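Local coordinates for protein N-acetylmuramoyl-L-alanine amidase (Peptoclostridium difficile, PDB 4RN7) that probably cleaves the amide bond between N-acetylmuramic acid and L-alanine in bacterial peptidoglycan, the chain here being its zinc-binding amidase domain, at residues Lys37-Lys42 against Val79-Asn84; Ala75-Ser80 against Lys108-Thr113; Lys29-Gln34 against Lys160-Lys165. All blocks are in the same frame, centred on the assembly; numbering follows the deposited sequence.

Interaction 1. Residues Lys37-Lys42 against Val79-Asn84. With ZN (zinc ion), chain B.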
loop_
_atom_site.group_PDB
_atom_site.type_symbol
_atom_site.label_atom_id
_atom_site.label_comp_id
_atom_site.label_asym_id
_atom_site.label_seq_id
_atom_site.Cartn_x
_atom_site.Cartn_y
_atom_site.Cartn_z
ATOM N N LYS A 37 5.807 1.332 7.678
ATOM C CA LYS A 37 6.897 2.001 8.375
ATOM C C LYS A 37 8.192 1.890 7.585
ATOM O O LYS A 37 8.957 2.854 7.506
ATOM C CB LYS A 37 7.075 1.448 9.787
ATOM C CG LYS A 37 6.078 2.033 10.784
ATOM C CD LYS A 37 6.285 1.460 12.174
ATOM C CE LYS A 37 5.343 2.128 13.172
ATOM N NZ LYS A 37 5.376 1.461 14.505
ATOM N N LYS A 38 8.443 0.718 7.005
ATOM C CA LYS A 38 9.629 0.536 6.182
ATOM C C LYS A 38 9.548 1.409 4.939
ATOM O O LYS A 38 10.539 2.043 4.557
ATOM C CB LYS A 38 9.801 -0.936 5.797
ATOM C CG LYS A 38 10.270 -1.806 6.952
ATOM C CD LYS A 38 10.686 -3.194 6.451
ATOM C CE LYS A 38 11.144 -4.080 7.603
ATOM N NZ LYS A 38 10.099 -4.186 8.653
ATOM N N LEU A 39 8.371 1.447 4.314
ATOM C CA LEU A 39 8.160 2.280 3.135
ATOM C C LEU A 39 8.374 3.755 3.489
ATOM O O LEU A 39 9.106 4.462 2.790
ATOM C CB LEU A 39 6.759 2.051 2.563
ATOM C CG LEU A 39 6.272 2.933 1.412
ATOM C CD1 LEU A 39 7.269 2.890 0.267
ATOM C CD2 LEU A 39 4.889 2.470 0.944
ATOM N N ALA A 40 7.767 4.211 4.586
ATOM C CA ALA A 40 7.916 5.603 5.015
ATOM C C ALA A 40 9.371 5.982 5.288
ATOM O O ALA A 40 9.836 7.047 4.876
ATOM C CB ALA A 40 7.049 5.897 6.251
ATOM N N ASN A 41 10.087 5.117 5.995
ATOM C CA ASN A 41 11.484 5.378 6.310
ATOM C C ASN A 41 12.344 5.490 5.059
ATOM O O ASN A 41 13.214 6.355 4.975
ATOM C CB ASN A 41 12.048 4.309 7.247
ATOM C CG ASN A 41 13.474 4.608 7.679
ATOM O OD1 ASN A 41 14.383 3.806 7.465
ATOM N ND2 ASN A 41 13.677 5.774 8.271
ATOM N N LYS A 42 12.092 4.620 4.082
ATOM C CA LYS A 42 12.859 4.649 2.838
ATOM C C LYS A 42 12.569 5.897 2.008
ATOM O O LYS A 42 13.488 6.516 1.475
ATOM C CB LYS A 42 12.610 3.387 2.003
ATOM C CG LYS A 42 13.207 2.115 2.583
ATOM C CD LYS A 42 13.045 0.954 1.595
ATOM C CE LYS A 42 13.368 -0.389 2.247
ATOM N NZ LYS A 42 14.697 -0.418 2.919
ATOM N N VAL A 79 -0.438 6.109 -1.209
ATOM C CA VAL A 79 -0.235 4.655 -1.285
ATOM C C VAL A 79 -0.823 4.031 -0.030
ATOM O O VAL A 79 -0.370 4.320 1.100
ATOM C CB VAL A 79 1.254 4.270 -1.419
ATOM C CG1 VAL A 79 1.407 2.737 -1.542
ATOM C CG2 VAL A 79 1.871 4.949 -2.637
ATOM N N SER A 80 -1.848 3.209 -0.221
ATOM C CA SER A 80 -2.463 2.488 0.886
ATOM C C SER A 80 -1.873 1.086 0.898
ATOM O O SER A 80 -1.683 0.479 -0.164
ATOM C CB SER A 80 -3.979 2.417 0.711
ATOM O OG SER A 80 -4.605 1.828 1.841
ATOM N N ILE A 81 -1.583 0.584 2.093
ATOM C CA ILE A 81 -0.931 -0.722 2.234
ATOM C C ILE A 81 -1.886 -1.690 2.923
ATOM O O ILE A 81 -2.278 -1.456 4.067
ATOM C CB ILE A 81 0.343 -0.588 3.086
ATOM C CG1 ILE A 81 1.363 0.319 2.373
ATOM C CG2 ILE A 81 0.945 -1.962 3.367
ATOM C CD1 ILE A 81 1.852 -0.244 1.028
ATOM N N HIS A 82 -2.267 -2.765 2.232
ATOM C CA HIS A 82 -3.195 -3.753 2.779
ATOM C C HIS A 82 -2.654 -5.152 2.482
ATOM O O HIS A 82 -1.667 -5.282 1.773
ATOM C CB HIS A 82 -4.561 -3.626 2.114
ATOM C CG HIS A 82 -5.427 -2.555 2.695
ATOM N ND1 HIS A 82 -6.560 -2.843 3.421
ATOM C CD2 HIS A 82 -5.341 -1.201 2.649
ATOM C CE1 HIS A 82 -7.139 -1.717 3.801
ATOM N NE2 HIS A 82 -6.425 -0.704 3.342
ATOM N N LEU A 83 -3.285 -6.179 3.051
ATOM C CA LEU A 83 -2.994 -7.568 2.665
ATOM C C LEU A 83 -4.287 -8.156 2.135
ATOM O O LEU A 83 -5.383 -7.815 2.589
ATOM C CB LEU A 83 -2.503 -8.404 3.845
ATOM C CG LEU A 83 -1.281 -7.870 4.602
ATOM C CD1 LEU A 83 -0.964 -8.755 5.810
ATOM C CD2 LEU A 83 -0.086 -7.798 3.661
ATOM N N ASN A 84 -4.170 -9.047 1.168
ATOM C CA ASN A 84 -5.348 -9.604 0.565
ATOM C C ASN A 84 -5.909 -10.747 1.408
ATOM O O ASN A 84 -5.238 -11.276 2.315
ATOM C CB ASN A 84 -5.014 -10.085 -0.854
ATOM C CG ASN A 84 -6.122 -9.780 -1.845
ATOM O OD1 ASN A 84 -7.301 -9.839 -1.502
ATOM N ND2 ASN A 84 -5.749 -9.454 -3.080
HETATM ZN ZN ZN B . -7.305 -4.637 4.170
#
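Leu39 of helix 28-44 drops one methyl group, CD2, onto strand 77-84, and that methyl makes both contacts between Lys37-Lys42 and Val79-Asn84. It lies 4.1 Å from Ile81 CD1 and 4.3 Å from Val79 CG1, so a single branch of the leucine bridges two residues that face the same side of the strand. The leucine holds CG anti to its backbone N (chi1 174°), and from this position of CG the CD2 methyl reaches both strand residues. Ile81 meets it with the far end of its longer branch: CG1 lies anti to the carbonyl carbon (chi1 -64°), which places CD1 at Leu39 CD2, and the Ile81 side chain crosses that of Leu39 at a slant. Between Lys37-Lys42 and Val79-Asn84 the closest pair of CA atoms is Leu39 CA and Ile81 CA, 9.6 Å apart. Ile8 of the neighbouring strand 4-10, together with Ile174 and Val175 of helix 164-185, packs around Leu39 and continues the apolar layer.

The alternation of the strand divides its labour. Val79 and Ile81 face the helix, whereas Ser80 points away from it, and His82 carries the zinc ion: its ND1 is 2.1 Å from the zinc, which His12 and Glu28 also bind. Ser80 OG lies in the plane of the His82 ring, at its edge, and is hydrogen-bonded to Asp9. With no hydrogen bond joining the two segments, the contact is purely dispersive and hydrophobic; it seats a helix on the central sheet, while the same strand carries a metal ligand, His82, one residue beyond Ile81.

Interaction 2. Residues Ala75-Ser80 against Lys108-Thr113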
loop_
_atom_site.group_PDB
_atom_site.type_symbol
_atom_site.label_atom_id
_atom_site.label_comp_id
_atom_site.label_asym_id
_atom_site.label_seq_id
_atom_site.Cartn_x
_atom_site.Cartn_y
_atom_site.Cartn_z
ATOM N N ALA A 75 -1.141 15.843 -0.625
ATOM C CA ALA A 75 -0.189 14.852 -1.124
ATOM C C ALA A 75 -0.187 14.825 -2.643
ATOM O O ALA A 75 -1.212 15.107 -3.277
ATOM C CB ALA A 75 -0.538 13.476 -0.590
ATOM N N ASP A 76 0.956 14.469 -3.225
ATOM C CA ASP A 76 1.031 14.252 -4.672
ATOM C C ASP A 76 0.615 12.835 -5.063
ATOM O O ASP A 76 0.068 12.608 -6.153
ATOM C CB ASP A 76 2.436 14.545 -5.186
ATOM C CG ASP A 76 2.831 15.991 -4.989
ATOM O OD1 ASP A 76 2.418 16.838 -5.806
ATOM O OD2 ASP A 76 3.548 16.282 -4.010
ATOM N N VAL A 77 0.899 11.887 -4.170
ATOM C CA VAL A 77 0.631 10.465 -4.368
ATOM C C VAL A 77 0.074 9.891 -3.060
ATOM O O VAL A 77 0.552 10.275 -1.984
ATOM C CB VAL A 77 1.954 9.731 -4.730
ATOM C CG1 VAL A 77 1.881 8.245 -4.417
ATOM C CG2 VAL A 77 2.313 9.964 -6.190
ATOM N N LEU A 78 -0.898 8.978 -3.139
ATOM C CA LEU A 78 -1.356 8.238 -1.962
ATOM C C LEU A 78 -1.064 6.758 -2.189
ATOM O O LEU A 78 -1.400 6.212 -3.247
ATOM C CB LEU A 78 -2.862 8.446 -1.728
ATOM C CG LEU A 78 -3.535 7.727 -0.544
ATOM C CD1 LEU A 78 -4.769 8.485 -0.153
ATOM C CD2 LEU A 78 -3.935 6.291 -0.893
ATOM N N VAL A 79 -0.438 6.109 -1.209
ATOM C CA VAL A 79 -0.235 4.655 -1.285
ATOM C C VAL A 79 -0.823 4.031 -0.030
ATOM O O VAL A 79 -0.370 4.320 1.100
ATOM C CB VAL A 79 1.254 4.270 -1.419
ATOM C CG1 VAL A 79 1.407 2.737 -1.542
ATOM C CG2 VAL A 79 1.871 4.949 -2.637
ATOM N N SER A 80 -1.848 3.209 -0.221
ATOM C CA SER A 80 -2.463 2.488 0.886
ATOM C C SER A 80 -1.873 1.086 0.898
ATOM O O SER A 80 -1.683 0.479 -0.164
ATOM C CB SER A 80 -3.979 2.417 0.711
ATOM O OG SER A 80 -4.605 1.828 1.841
ATOM N N LYS A 108 -3.918 5.120 -12.648
ATOM C CA LYS A 108 -3.746 3.860 -13.362
ATOM C C LYS A 108 -2.274 3.675 -13.722
ATOM O O LYS A 108 -1.714 2.580 -13.579
ATOM C CB LYS A 108 -4.618 3.836 -14.620
ATOM C CG LYS A 108 -4.437 2.588 -15.483
ATOM C CD LYS A 108 -5.450 2.548 -16.621
ATOM C CE LYS A 108 -5.377 1.228 -17.370
ATOM N NZ LYS A 108 -6.477 1.068 -18.362
ATOM N N GLU A 109 -1.648 4.758 -14.176
ATOM C CA GLU A 109 -0.232 4.742 -14.521
ATOM C C GLU A 109 0.644 4.480 -13.280
ATOM O O GLU A 109 1.599 3.696 -13.330
ATOM C CB GLU A 109 0.151 6.059 -15.205
ATOM C CG GLU A 109 -0.418 6.239 -16.627
ATOM C CD GLU A 109 -1.944 6.320 -16.687
ATOM O OE1 GLU A 109 -2.569 6.860 -15.750
ATOM O OE2 GLU A 109 -2.522 5.835 -17.681
ATOM N N LEU A 110 0.311 5.137 -12.173
ATOM C CA LEU A 110 1.012 4.921 -10.905
ATOM C C LEU A 110 0.908 3.458 -10.471
ATOM O O LEU A 110 1.896 2.849 -10.059
ATOM C CB LEU A 110 0.434 5.838 -9.818
ATOM C CG LEU A 110 0.884 5.618 -8.369
ATOM C CD1 LEU A 110 2.390 5.829 -8.206
ATOM C CD2 LEU A 110 0.108 6.532 -7.423
ATOM N N ALA A 111 -0.297 2.902 -10.578
ATOM C CA ALA A 111 -0.551 1.514 -10.213
ATOM C C ALA A 111 0.305 0.547 -11.026
ATOM O O ALA A 111 0.899 -0.376 -10.471
ATOM C CB ALA A 111 -2.034 1.183 -10.382
ATOM N N GLN A 112 0.357 0.745 -12.340
ATOM C CA GLN A 112 1.117 -0.169 -13.186
ATOM C C GLN A 112 2.619 -0.083 -12.905
ATOM O O GLN A 112 3.309 -1.107 -12.841
ATOM C CB GLN A 112 0.834 0.079 -14.669
ATOM C CG GLN A 112 1.469 -0.964 -15.585
ATOM C CD GLN A 112 0.966 -2.377 -15.308
ATOM O OE1 GLN A 112 -0.083 -2.779 -15.810
ATOM N NE2 GLN A 112 1.714 -3.135 -14.503
ATOM N N THR A 113 3.123 1.137 -12.736
ATOM C CA THR A 113 4.545 1.341 -12.479
ATOM C C THR A 113 4.958 0.698 -11.151
ATOM O O THR A 113 5.940 -0.056 -11.097
ATOM C CB THR A 113 4.906 2.837 -12.517
ATOM O OG1 THR A 113 4.598 3.354 -13.816
ATOM C CG2 THR A 113 6.384 3.048 -12.236
#
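Val77 and Leu110 meet methyl to methyl where strand 77-84 of the central mixed sheet faces helix 107-122; in the conformer described, one of two for Val77, its CG1 is 3.9 Å from Leu110 CD2. This is helix-on-sheet packing within the alpha/beta amidase fold of the Amidase_3 family. Nearly all of the surface buried between Ala75-Ser80 and Lys108-Thr113 belongs to these two residues, and no hydrogen bond crosses. Their side chains approach at an angle instead of lying alongside each other. Leu110 has CG anti to the backbone N (chi1 171°), which puts CD2 on Val77. The same CD2 also comes within 4.5 Å of the carbonyl oxygen Leu78 O, a looser touch on the strand backbone. Between the backbones, Val77 CA and Leu110 CA are 8.6 Å apart.

Further out, other parts of the fold close round the pair. Tyr181 of helix 164-185 touches both Val77 and Leu110, and Leu182 adds to the cover on Val77. Ile145 of strand 144-151, the sheet neighbour of 77-84, and Pro143 of the loop before it pack against Leu110. The strand itself is fixed through its backbone, Val77 bonding to Phe7 on one neighbouring strand and Leu78 to Pro143 and Ile145. Just before the strand, Asp76 OD2 accepts a hydrogen bond from Thr5 N.

One turn of the helix is tied by a side chain as well as by its backbone. Glu109 O accepts Thr113 N at 3.0 Å and, from the other face of its carbonyl plane, Thr113 OG1 at 3.1 Å.

Interaction 3. Residues Lys29-Gln34 against Lys160-Lys165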
loop_
_atom_site.group_PDB
_atom_site.type_symbol
_atom_site.label_atom_id
_atom_site.label_comp_id
_atom_site.label_asym_id
_atom_site.label_seq_id
_atom_site.Cartn_x
_atom_site.Cartn_y
_atom_site.Cartn_z
ATOM N N LYS A 29 -3.773 -5.572 10.331
ATOM C CA LYS A 29 -3.496 -4.206 10.774
ATOM C C LYS A 29 -2.043 -4.032 11.210
ATOM O O LYS A 29 -1.435 -2.991 10.945
ATOM C CB LYS A 29 -4.441 -3.762 11.906
ATOM C CG LYS A 29 -4.323 -4.581 13.200
ATOM C CD LYS A 29 -4.986 -3.834 14.378
ATOM C CE LYS A 29 -4.758 -4.568 15.697
ATOM N NZ LYS A 29 -5.380 -3.876 16.876
ATOM N N ASP A 30 -1.486 -5.051 11.863
ATOM C CA ASP A 30 -0.151 -4.928 12.434
ATOM C C ASP A 30 0.907 -5.080 11.352
ATOM O O ASP A 30 1.923 -4.378 11.343
ATOM C CB ASP A 30 0.070 -5.986 13.513
ATOM C CG ASP A 30 -0.766 -5.747 14.747
ATOM O OD1 ASP A 30 -0.961 -4.569 15.132
ATOM O OD2 ASP A 30 -1.229 -6.744 15.333
ATOM N N LEU A 31 0.668 -6.006 10.433
ATOM C CA LEU A 31 1.603 -6.238 9.346
ATOM C C LEU A 31 1.595 -5.069 8.362
ATOM O O LEU A 31 2.642 -4.667 7.840
ATOM C CB LEU A 31 1.258 -7.555 8.653
ATOM C CG LEU A 31 1.349 -8.734 9.622
ATOM C CD1 LEU A 31 0.681 -10.003 9.073
ATOM C CD2 LEU A 31 2.812 -9.000 9.947
ATOM N N ASN A 32 0.416 -4.504 8.122
ATOM C CA ASN A 32 0.326 -3.294 7.313
ATOM C C ASN A 32 1.201 -2.169 7.868
ATOM O O ASN A 32 1.888 -1.476 7.107
ATOM C CB ASN A 32 -1.119 -2.791 7.261
ATOM C CG ASN A 32 -2.014 -3.646 6.380
ATOM O OD1 ASN A 32 -1.553 -4.526 5.626
ATOM N ND2 ASN A 32 -3.323 -3.388 6.469
ATOM N N LEU A 33 1.143 -1.968 9.184
ATOM C CA LEU A 33 1.916 -0.906 9.833
ATOM C C LEU A 33 3.416 -1.193 9.685
ATOM O O LEU A 33 4.192 -0.269 9.439
ATOM C CB LEU A 33 1.528 -0.783 11.300
ATOM C CG LEU A 33 2.136 0.386 12.062
ATOM C CD1 LEU A 33 1.704 1.688 11.391
ATOM C CD2 LEU A 33 1.675 0.358 13.516
ATOM N N GLN A 34 3.816 -2.466 9.785
ATOM C CA GLN A 34 5.226 -2.818 9.676
ATOM C C GLN A 34 5.745 -2.495 8.289
ATOM O O GLN A 34 6.805 -1.886 8.136
ATOM C CB GLN A 34 5.452 -4.309 9.971
ATOM C CG GLN A 34 5.243 -4.686 11.431
ATOM C CD GLN A 34 5.371 -6.182 11.663
ATOM O OE1 GLN A 34 5.766 -6.928 10.771
ATOM N NE2 GLN A 34 5.022 -6.624 12.862
ATOM N N LYS A 160 5.973 -15.262 4.227
ATOM C CA LYS A 160 6.696 -14.160 3.583
ATOM C C LYS A 160 6.347 -12.819 4.203
ATOM O O LYS A 160 7.234 -12.045 4.533
ATOM C CB LYS A 160 6.382 -14.116 2.085
ATOM C CG LYS A 160 6.908 -15.329 1.318
ATOM C CD LYS A 160 6.495 -15.251 -0.137
ATOM C CE LYS A 160 7.074 -16.407 -0.941
ATOM N NZ LYS A 160 6.601 -17.763 -0.504
ATOM N N ILE A 161 5.053 -12.541 4.322
ATOM C CA ILE A 161 4.568 -11.254 4.832
ATOM C C ILE A 161 5.157 -10.911 6.200
ATOM O O ILE A 161 5.447 -9.739 6.482
ATOM C CB ILE A 161 3.028 -11.241 4.897
ATOM C CG1 ILE A 161 2.442 -11.323 3.483
ATOM C CG2 ILE A 161 2.514 -9.953 5.554
ATOM C CD1 ILE A 161 0.963 -11.737 3.440
ATOM N N ILE A 162 5.352 -11.916 7.050
ATOM C CA ILE A 162 5.888 -11.658 8.399
ATOM C C ILE A 162 7.404 -11.478 8.438
ATOM O O ILE A 162 7.962 -11.042 9.450
ATOM C CB ILE A 162 5.510 -12.775 9.396
ATOM C CG1 ILE A 162 6.203 -14.099 9.042
ATOM C CG2 ILE A 162 4.004 -12.927 9.462
ATOM C CD1 ILE A 162 5.831 -15.272 9.963
ATOM N N ASN A 163 8.066 -11.818 7.337
ATOM C CA ASN A 163 9.525 -11.841 7.289
ATOM C C ASN A 163 10.091 -10.459 6.991
ATOM O O ASN A 163 9.665 -9.796 6.047
ATOM C CB ASN A 163 9.981 -12.829 6.216
ATOM C CG ASN A 163 11.475 -13.023 6.200
ATOM O OD1 ASN A 163 12.212 -12.189 5.686
ATOM N ND2 ASN A 163 11.930 -14.140 6.745
ATOM N N GLU A 164 11.053 -10.032 7.801
ATOM C CA GLU A 164 11.558 -8.671 7.739
ATOM C C GLU A 164 12.312 -8.389 6.444
ATOM O O GLU A 164 12.244 -7.284 5.906
ATOM C CB GLU A 164 12.455 -8.407 8.948
ATOM C CG GLU A 164 11.715 -8.444 10.283
ATOM C CD GLU A 164 11.196 -7.080 10.711
ATOM O OE1 GLU A 164 11.790 -6.059 10.300
ATOM O OE2 GLU A 164 10.199 -7.030 11.466
ATOM N N LYS A 165 13.036 -9.383 5.946
ATOM C CA LYS A 165 13.816 -9.179 4.734
ATOM C C LYS A 165 12.874 -9.084 3.538
ATOM O O LYS A 165 13.116 -8.327 2.600
ATOM C CB LYS A 165 14.894 -10.270 4.574
ATOM C CG LYS A 165 16.254 -9.853 5.183
ATOM C CD LYS A 165 17.161 -11.038 5.507
ATOM C CE LYS A 165 18.468 -10.575 6.148
ATOM N NZ LYS A 165 19.395 -9.931 5.169
HETATM O O HOH W 1 6.514 -9.627 11.355
#
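Leu31 of helix 28-44 sits against two successive isoleucines, Ile161 and Ile162, in the connection between helix 155-161 and helix 164-185. This apolar half is the close-packed part of the contact. Leu31 CD1 lies 4.0 Å from Ile161 CG2, and Leu31 CB is almost as near to the same methyl; the two side chains cross at roughly a right angle. The other branch of the leucine, CD2, is 4.1 Å from Ile162 CG2, and here the side chains run side by side in the same direction. Each methyl of Leu31 therefore has its own isoleucine. For Ile162, CG1 falls between the backbone N and the carbonyl carbon (chi1 67°), which leads the longer branch away while the short CG2 touches Leu31. Leu83 of strand 77-84 packs on both Leu31 and Ile161, extending the apolar patch toward the sheet.

The polar side is looser and more open to solvent. Gln34 OE1 and Glu164 OE2 are 4.5 Å apart with no bond between them, and each group has another partner: Gln34 OE1 accepts from Gln167 NE2, and Glu164 OE1 forms a salt bridge with Lys38. A water bridges the segments at another point, donating to Gln34 OE1 at 2.9 Å and to Ile162 O at 2.8 Å. Asn163 is the N-cap of helix 164-185; its OD1 accepts a weak bond from Lys165 N and another from Tyr166 N.

Direct attraction between the segments is thus apolar. The polar link runs through the water and through the pairs Gln34-Gln167 and Lys38-Glu164, which tie helix 28-44 to helix 164-185, and Gln34 OE1, with two donors, is held as an acceptor.

In the fold
Strand 77-84 connects interactions 1 and 2, whose centres are about 12 Å apart and which share Val79 and Ser80; helix 28-44 connects interactions 1 and 3, with centres about 9 Å apart. Interactions 1 and 3 also touch directly: Lys38 NZ is 3.0 Å from Glu164 OE1 in a salt bridge, and Asn32 OD1 is 3.4 Å from His82 CA. Interaction 2 stands apart from interaction 3, about 21 Å between centres and on the other side of the chain's centre. Around the metal site, the Ile81 side chain of interaction 1 is about 8 Å from that of Glu28 and about 9 Å from that of His12. The Leu31 side chain lies about 10 Å from the zinc, and that of Leu78 about 13 Å.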